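Local atomic coordinates of surface layer protein (Geobacillus stearothermophilus, PDB entry 4UJ8), a protein that binds calcium and self-assembles into the surface layer that coats the bacterial cell, this chain being domains 6 and 7 of the longer protein. Residues E170-L175 / L199-S204. Sequence-based numbering, arbitrary orientation.
With CA (calcium ion), chain H.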
ATOM      1  N   GLU A 170      12.235   9.922  -4.342  1.00 19.18           N
ATOM      2  CA  GLU A 170      11.169   9.351  -3.517  1.00 19.05           C
ATOM      3  C   GLU A 170      10.243  10.421  -2.924  1.00 18.23           C
ATOM      4  O   GLU A 170       9.065  10.165  -2.675  1.00 16.26           O
ATOM      5  CB  GLU A 170      11.757   8.504  -2.388  1.00 19.80           C
ATOM      6  CG  GLU A 170      12.182   7.107  -2.813  1.00 22.81           C
ATOM      7  CD  GLU A 170      13.624   7.024  -3.288  1.00 33.64           C
ATOM      8  OE1 GLU A 170      14.353   8.040  -3.211  1.00 30.99           O
ATOM      9  OE2 GLU A 170      14.032   5.929  -3.735  1.00 28.01           O
ATOM     10  N   LYS A 171      10.779  11.611  -2.690  1.00 16.64           N
ATOM     11  CA  LYS A 171       9.959  12.707  -2.176  1.00 14.19           C
ATOM     12  C   LYS A 171       8.965  13.214  -3.231  1.00 16.31           C
ATOM     13  O   LYS A 171       7.787  13.430  -2.937  1.00 11.40           O
ATOM     14  CB  LYS A 171      10.847  13.852  -1.678  1.00 16.35           C
ATOM     15  CG  LYS A 171      10.087  14.998  -1.021  1.00 12.09           C
ATOM     16  CD  LYS A 171      11.041  16.084  -0.527  1.00 13.44           C
ATOM     17  CE  LYS A 171      10.264  17.356  -0.143  1.00 11.85           C
ATOM     18  NZ  LYS A 171      11.163  18.433   0.321  1.00 14.45           N
ATOM     19  N   LEU A 172       9.438  13.417  -4.456  1.00 14.76           N
ATOM     20  CA  LEU A 172       8.533  13.724  -5.566  1.00 16.83           C
ATOM     21  C   LEU A 172       7.469  12.641  -5.749  1.00 15.59           C
ATOM     22  O   LEU A 172       6.302  12.940  -5.980  1.00 15.06           O
ATOM     23  CB  LEU A 172       9.304  13.894  -6.871  1.00 14.32           C
ATOM     24  CG  LEU A 172       8.407  14.088  -8.088  1.00 12.95           C
ATOM     25  CD1 LEU A 172       7.577  15.352  -7.943  1.00 13.94           C
ATOM     26  CD2 LEU A 172       9.246  14.136  -9.367  1.00 15.49           C
ATOM     27  N   GLN A 173       7.870  11.378  -5.655  1.00 15.98           N
ATOM     28  CA  GLN A 173       6.916  10.300  -5.803  1.00 17.50           C
ATOM     29  C   GLN A 173       5.870  10.363  -4.693  1.00 14.48           C
ATOM     30  O   GLN A 173       4.690  10.140  -4.947  1.00 13.28           O
ATOM     31  CB  GLN A 173       7.632   8.950  -5.818  1.00 19.97           C
ATOM     32  CG  GLN A 173       8.457   8.757  -7.083  1.00 26.49           C
ATOM     33  CD  GLN A 173       7.656   9.019  -8.358  1.00 29.11           C
ATOM     34  OE1 GLN A 173       7.722  10.108  -8.944  1.00 27.35           O
ATOM     35  NE2 GLN A 173       6.902   8.015  -8.798  1.00 31.96           N
ATOM     36  N   ALA A 174       6.303  10.703  -3.486  1.00 12.57           N
ATOM     37  CA  ALA A 174       5.384  10.850  -2.363  1.00 14.44           C
ATOM     38  C   ALA A 174       4.370  11.969  -2.644  1.00 14.45           C
ATOM     39  O   ALA A 174       3.167  11.802  -2.430  1.00 16.43           O
ATOM     40  CB  ALA A 174       6.150  11.134  -1.076  1.00  9.37           C
ATOM     41  N   LEU A 175       4.863  13.098  -3.135  1.00 14.82           N
ATOM     42  CA  LEU A 175       3.985  14.217  -3.475  1.00 11.31           C
ATOM     43  C   LEU A 175       2.925  13.807  -4.500  1.00 13.67           C
ATOM     44  O   LEU A 175       1.734  14.055  -4.300  1.00 13.52           O
ATOM     45  CB  LEU A 175       4.805  15.400  -4.000  1.00 14.21           C
ATOM     46  CG  LEU A 175       3.989  16.611  -4.462  1.00 12.41           C
ATOM     47  CD1 LEU A 175       3.234  17.203  -3.297  1.00 13.42           C
ATOM     48  CD2 LEU A 175       4.893  17.661  -5.095  1.00  9.18           C
ATOM     49  N   LEU A 199       4.878  15.541 -13.859  1.00 17.74           N
ATOM     50  CA  LEU A 199       5.935  15.899 -12.939  1.00 18.12           C
ATOM     51  C   LEU A 199       6.917  14.750 -13.032  1.00 21.33           C
ATOM     52  O   LEU A 199       6.693  13.672 -12.466  1.00 15.70           O
ATOM     53  CB  LEU A 199       5.417  16.097 -11.520  1.00 15.45           C
ATOM     54  CG  LEU A 199       4.309  17.138 -11.344  1.00 16.28           C
ATOM     55  CD1 LEU A 199       3.935  17.214  -9.880  1.00 12.13           C
ATOM     56  CD2 LEU A 199       4.721  18.518 -11.870  1.00 12.70           C
ATOM     57  N   LYS A 200       7.975  14.980 -13.798  1.00 19.40           N
ATOM     58  CA  LYS A 200       8.857  13.915 -14.241  1.00 22.17           C
ATOM     59  C   LYS A 200       9.903  13.564 -13.209  1.00 25.58           C
ATOM     60  O   LYS A 200      10.740  14.391 -12.823  1.00 22.67           O
ATOM     61  CB  LYS A 200       9.535  14.302 -15.554  1.00 23.29           C
ATOM     62  CG  LYS A 200       8.640  14.144 -16.770  1.00 31.55           C
ATOM     63  CD  LYS A 200       9.407  14.431 -18.053  1.00 41.00           C
ATOM     64  CE  LYS A 200      10.771  13.754 -18.045  1.00 38.65           C
ATOM     65  NZ  LYS A 200      11.490  13.945 -19.341  1.00 45.07           N
ATOM     66  N   ASP A 201       9.833  12.314 -12.773  1.00 27.79           N
ATOM     67  CA  ASP A 201      10.796  11.739 -11.857  1.00 31.05           C
ATOM     68  C   ASP A 201      12.023  11.305 -12.647  1.00 30.60           C
ATOM     69  O   ASP A 201      11.913  10.565 -13.620  1.00 34.25           O
ATOM     70  CB  ASP A 201      10.171  10.557 -11.116  1.00 28.35           C
ATOM     71  CG  ASP A 201      11.053  10.025 -10.013  1.00 29.81           C
ATOM     72  OD1 ASP A 201      11.921  10.778  -9.519  1.00 27.23           O
ATOM     73  OD2 ASP A 201      10.857   8.852  -9.632  1.00 29.74           O
ATOM     74  N   ASP A 202      13.183  11.779 -12.220  1.00 29.00           N
ATOM     75  CA  ASP A 202      14.431  11.568 -12.943  1.00 37.22           C
ATOM     76  C   ASP A 202      15.559  12.055 -12.036  1.00 34.17           C
ATOM     77  O   ASP A 202      15.286  12.586 -10.957  1.00 32.63           O
ATOM     78  CB  ASP A 202      14.410  12.319 -14.282  1.00 32.71           C
ATOM     79  CG  ASP A 202      15.660  12.087 -15.112  1.00 41.20           C
ATOM     80  OD1 ASP A 202      15.864  10.943 -15.568  1.00 41.79           O
ATOM     81  OD2 ASP A 202      16.442  13.051 -15.298  1.00 44.93           O
ATOM     82  N   ALA A 203      16.814  11.861 -12.445  1.00 30.25           N
ATOM     83  CA  ALA A 203      17.948  12.421 -11.706  1.00 33.12           C
ATOM     84  C   ALA A 203      17.781  13.926 -11.543  1.00 27.73           C
ATOM     85  O   ALA A 203      18.103  14.486 -10.497  1.00 33.75           O
ATOM     86  CB  ALA A 203      19.263  12.104 -12.408  1.00 35.98           C
ATOM     87  N   SER A 204      17.263  14.568 -12.590  1.00 26.75           N
ATOM     88  CA  SER A 204      16.892  15.984 -12.543  1.00 30.08           C
ATOM     89  C   SER A 204      15.386  16.152 -12.757  1.00 25.68           C
ATOM     90  O   SER A 204      14.897  16.040 -13.882  1.00 29.74           O
ATOM     91  CB  SER A 204      17.656  16.779 -13.605  1.00 36.47           C
ATOM     92  OG  SER A 204      17.466  16.210 -14.893  1.00 47.38           O
TER
HETATM   93 CA    CA H2003      16.566   8.930  -4.851  1.00 26.20          CA
HETATM   94  O   HOH W   1      17.674  10.849  -5.752  1.00 23.87           O
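Leu199, part-way along the loop, lays its CB against Leu172 CD1, 4.2 Å away, while its carbonyl oxygen takes a hydrogen bond from Lys176 NZ on the same helix as Leu172. At Lys200 the contact passes to the backbone: Leu172 CD2 rests 3.8 Å from Lys200 O, and the lysine's CB points away from the helix. With CG anti to the backbone N (chi1 175°), the Leu172 side chain reaches over to the loop, where CD2 also touches Asp201 CA, again at 3.8 Å. Leu146 of helix 142-147 and Ile205 pack on the same leucine, so the loop between strands 179-184 and 214-222 is pinned to helix 170-178 in the C-terminal part of this chain. At the start of that helix Glu170 OE1 binds a calcium ion at 2.9 Å, with Asp161, Ser162, Thr165 and Thr168. Next, the Asp201 carboxylate stacks on the Gln173 amide, the planes only 10° apart. Gln173 OE1 lies 3.3 Å from Asp201 CB and 3.4 Å from Asp201 OD2, two acceptors without a hydrogen bond; Asp201 OD1 is instead held by the backbone N of Asn169. An alanine in place of Gln173 would remove the amide and would probably leave that carboxylate face uncovered on the helix side. Past Asp201 the loop leaves the helix, and Asp202 OD2 accepts from Ser204 N at 3.2 Å, closing an Asx turn.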